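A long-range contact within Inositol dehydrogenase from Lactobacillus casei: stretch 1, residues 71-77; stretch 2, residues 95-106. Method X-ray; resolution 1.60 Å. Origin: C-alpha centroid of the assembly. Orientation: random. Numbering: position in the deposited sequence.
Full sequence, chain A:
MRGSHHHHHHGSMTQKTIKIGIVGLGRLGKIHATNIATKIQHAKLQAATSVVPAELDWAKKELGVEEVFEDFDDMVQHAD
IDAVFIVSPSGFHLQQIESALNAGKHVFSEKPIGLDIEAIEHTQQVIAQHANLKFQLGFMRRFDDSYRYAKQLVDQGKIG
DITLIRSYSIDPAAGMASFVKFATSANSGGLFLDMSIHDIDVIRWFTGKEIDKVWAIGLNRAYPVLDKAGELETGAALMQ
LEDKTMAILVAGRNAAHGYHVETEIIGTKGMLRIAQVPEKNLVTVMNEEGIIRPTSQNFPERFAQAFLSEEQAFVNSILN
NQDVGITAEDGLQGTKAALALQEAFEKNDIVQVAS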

# COMPACT_ATOMS: atom_id res chain seq x y z
N ASP A 71 31.71 -34.28 -20.56
CA ASP A 71 32.90 -33.52 -20.19
C ASP A 71 32.88 -32.13 -20.81
O ASP A 71 32.65 -31.99 -22.01
N PHE A 72 33.11 -31.09 -20.00
CA PHE A 72 33.04 -29.71 -20.50
C PHE A 72 34.06 -29.40 -21.59
O PHE A 72 33.74 -28.75 -22.58
N ASP A 73 35.29 -29.87 -21.42
CA ASP A 73 36.31 -29.59 -22.42
C ASP A 73 35.98 -30.28 -23.73
O ASP A 73 36.30 -29.77 -24.79
N ASP A 74 35.34 -31.44 -23.64
CA ASP A 74 34.93 -32.18 -24.82
C ASP A 74 33.91 -31.34 -25.58
O ASP A 74 33.98 -31.20 -26.80
N MET A 75 32.97 -30.73 -24.85
CA MET A 75 31.96 -29.89 -25.50
C MET A 75 32.57 -28.68 -26.20
O MET A 75 32.26 -28.39 -27.36
N VAL A 76 33.44 -27.97 -25.50
CA VAL A 76 33.99 -26.73 -26.06
C VAL A 76 34.94 -26.99 -27.25
O VAL A 76 35.08 -26.15 -28.15
N GLN A 77 35.57 -28.15 -27.26
CA GLN A 77 36.47 -28.49 -28.36
C GLN A 77 35.72 -28.97 -29.59
O GLN A 77 36.15 -28.71 -30.72
N GLN A 95 37.80 -22.51 -14.11
CA GLN A 95 38.46 -23.42 -15.05
C GLN A 95 37.65 -23.56 -16.34
O GLN A 95 38.23 -23.69 -17.43
N GLN A 96 36.33 -23.49 -16.22
CA GLN A 96 35.47 -23.58 -17.40
C GLN A 96 35.47 -22.29 -18.21
O GLN A 96 35.45 -22.33 -19.45
N ILE A 97 35.49 -21.15 -17.53
CA ILE A 97 35.67 -19.86 -18.19
C ILE A 97 36.97 -19.84 -19.02
O ILE A 97 36.96 -19.47 -20.19
N GLU A 98 38.09 -20.23 -18.41
CA GLU A 98 39.38 -20.23 -19.11
C GLU A 98 39.37 -21.15 -20.33
O GLU A 98 39.83 -20.76 -21.40
N SER A 99 38.86 -22.36 -20.15
CA SER A 99 38.81 -23.32 -21.24
C SER A 99 37.95 -22.83 -22.40
O SER A 99 38.32 -22.98 -23.57
N ALA A 100 36.80 -22.24 -22.08
CA ALA A 100 35.91 -21.77 -23.13
C ALA A 100 36.56 -20.64 -23.92
O ALA A 100 36.47 -20.60 -25.15
N LEU A 101 37.22 -19.72 -23.23
CA LEU A 101 37.86 -18.59 -23.88
C LEU A 101 39.03 -19.06 -24.75
O LEU A 101 39.22 -18.57 -25.86
N ASN A 102 39.78 -20.03 -24.23
CA ASN A 102 40.92 -20.58 -24.98
C ASN A 102 40.49 -21.30 -26.25
O ASN A 102 41.25 -21.38 -27.22
N ALA A 103 39.26 -21.81 -26.26
CA ALA A 103 38.72 -22.47 -27.44
C ALA A 103 37.92 -21.52 -28.30
O ALA A 103 37.21 -21.94 -29.22
N GLY A 104 38.03 -20.23 -28.01
CA GLY A 104 37.42 -19.19 -28.83
C GLY A 104 35.91 -19.06 -28.68
O GLY A 104 35.22 -18.70 -29.64
N LYS A 105 35.38 -19.33 -27.49
CA LYS A 105 33.94 -19.20 -27.27
C LYS A 105 33.62 -18.01 -26.38
O LYS A 105 34.35 -17.73 -25.41
N HIS A 106 32.55 -17.30 -26.71
CA HIS A 106 32.02 -16.23 -25.85
C HIS A 106 31.48 -16.86 -24.58
O HIS A 106 31.00 -17.99 -24.59

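The helices 72-77 and 95-102 run nearly parallel, their axes 22° apart and 9.6 Å at closest approach; the contact between the two stretches buries 358 Å², both sides summed. Gln95 adds nothing to it; its nearest side-chain approach is NE2 to Asp73 OD2, 6.0 Å. Contact begins at Gln96, whose CA-to-CB bond points sideways with chi1 m and chi2 t. Its CB lies 3.9 Å from the centroid of the Phe72 ring and 20° off the ring normal, a CH-pi contact over one face. Phe72, with chi1 t and chi2 84°, points toward stretch 2, and its CE2 also comes within 3.3 Å of Gln96 O. Ile97 and Glu98 point away, and neither touches stretch 1.

Ser99 points toward stretch 1 in the t rotamer and supplies the direct hydrogen bond of the interface: its OG donates to Asp73 OD1 at 2.8 Å. Asp73 leaves its backbone sideways, but chi1 m brings the carboxylate nearer. The same Ser99 OG sits near the plane of the Phe72 ring, 4.0 Å from its CE2. One residue on, Ala100 CB also meets the ring edge, 4.2 Å from Phe72 CZ, while Ala100 CA lies 3.7 Å from CG1 of Val76. The shortest CA-CA distance in the register is here, 6.1 Å between the CA atoms of Val76 and Ala100.

Leu101 points away, and Asn102 stays clear of stretch 1. Past the helix, Ala103 turns its CB toward Val76, 3.4 Å from CG1, the t rotamer of the valine directing that methyl toward stretch 2. Gly104, at phi 75°, makes no contact. Lys105 (m, m, t, t) lays its aliphatic chain against Val76, with Lys105 CG 3.6 Å from Val76 CG1. Water 1 donates to Val76 O at 2.9 Å and accepts a weak bond from Lys105 NZ at 3.2 Å.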

# COMPACT_ATOMS: atom_id res chain seq x y z
CB ASP A 71 34.17 -34.26 -20.64
CG ASP A 71 35.43 -33.48 -20.33
OD1 ASP A 71 35.88 -33.55 -19.17
OD2 ASP A 71 35.97 -32.80 -21.23
CB PHE A 72 33.19 -28.71 -19.35
CG PHE A 72 33.10 -27.27 -19.79
CD1 PHE A 72 31.86 -26.66 -19.96
CD2 PHE A 72 34.24 -26.53 -20.04
CE1 PHE A 72 31.77 -25.34 -20.37
CE2 PHE A 72 34.16 -25.21 -20.45
CZ PHE A 72 32.92 -24.61 -20.61
CB ASP A 73 37.69 -30.00 -21.92
CG ASP A 73 38.11 -29.23 -20.69
OD1 ASP A 73 38.48 -28.05 -20.84
OD2 ASP A 73 38.04 -29.80 -19.58
CB ASP A 74 34.33 -33.53 -24.44
CG ASP A 74 34.05 -34.41 -25.64
OD1 ASP A 74 34.56 -34.10 -26.74
OD2 ASP A 74 33.33 -35.42 -25.48
CB MET A 75 30.91 -29.40 -24.50
CG MET A 75 29.88 -28.47 -25.15
SD MET A 75 28.55 -27.93 -24.05
CE MET A 75 29.45 -26.93 -22.88
CB VAL A 76 34.64 -25.92 -24.94
CG1 VAL A 76 35.10 -24.59 -25.46
CG2 VAL A 76 33.62 -25.69 -23.83
CB GLN A 77 37.46 -29.57 -27.93
CG GLN A 77 38.49 -29.11 -26.93
CD GLN A 77 39.39 -30.25 -26.48
OE1 GLN A 77 39.99 -30.93 -27.31
NE2 GLN A 77 39.47 -30.47 -25.17
CB GLN A 95 38.76 -24.78 -14.42
CG GLN A 95 37.54 -25.65 -14.11
CD GLN A 95 37.92 -27.08 -13.78
OE1 GLN A 95 39.05 -27.36 -13.38
NE2 GLN A 95 36.97 -28.00 -13.95
CB GLN A 96 34.06 -24.04 -17.01
CG GLN A 96 34.02 -25.49 -16.49
CD GLN A 96 32.69 -25.90 -15.92
OE1 GLN A 96 31.81 -25.06 -15.70
NE2 GLN A 96 32.53 -27.19 -15.65
CB ILE A 97 35.70 -18.70 -17.17
CG1 ILE A 97 34.30 -18.44 -16.61
CG2 ILE A 97 36.19 -17.42 -17.81
CD1 ILE A 97 34.34 -17.54 -15.37
CB GLU A 98 40.51 -20.61 -18.15
CG GLU A 98 40.83 -19.52 -17.13
CD GLU A 98 41.96 -19.89 -16.20
OE1 GLU A 98 42.70 -20.85 -16.51
OE2 GLU A 98 42.10 -19.22 -15.16
CB SER A 99 38.26 -24.65 -20.74
OG SER A 99 37.89 -25.47 -21.83
CB ALA A 100 34.58 -21.31 -22.55
CB LEU A 101 38.34 -17.56 -22.86
CG LEU A 101 37.23 -16.76 -22.18
CD1 LEU A 101 37.84 -15.80 -21.16
CD2 LEU A 101 36.42 -15.99 -23.20
CB ASN A 102 41.75 -21.49 -24.07
CG ASN A 102 42.62 -20.72 -23.09
OD1 ASN A 102 43.14 -19.64 -23.41
ND2 ASN A 102 42.79 -21.26 -21.88
CB ALA A 103 37.90 -23.65 -27.05
CB LYS A 105 33.37 -20.47 -26.64
CG LYS A 105 33.81 -21.76 -27.31
CD LYS A 105 33.48 -21.77 -28.80
CE LYS A 105 33.89 -23.08 -29.45
NZ LYS A 105 33.73 -23.06 -30.94
CB HIS A 106 30.91 -15.47 -26.57
CG HIS A 106 31.35 -14.84 -27.85
ND1 HIS A 106 31.98 -13.62 -27.90
CD2 HIS A 106 31.25 -15.27 -29.14
CE1 HIS A 106 32.26 -13.32 -29.16
NE2 HIS A 106 31.82 -14.30 -29.93
O HOH W 1 33.75 -26.29 -30.67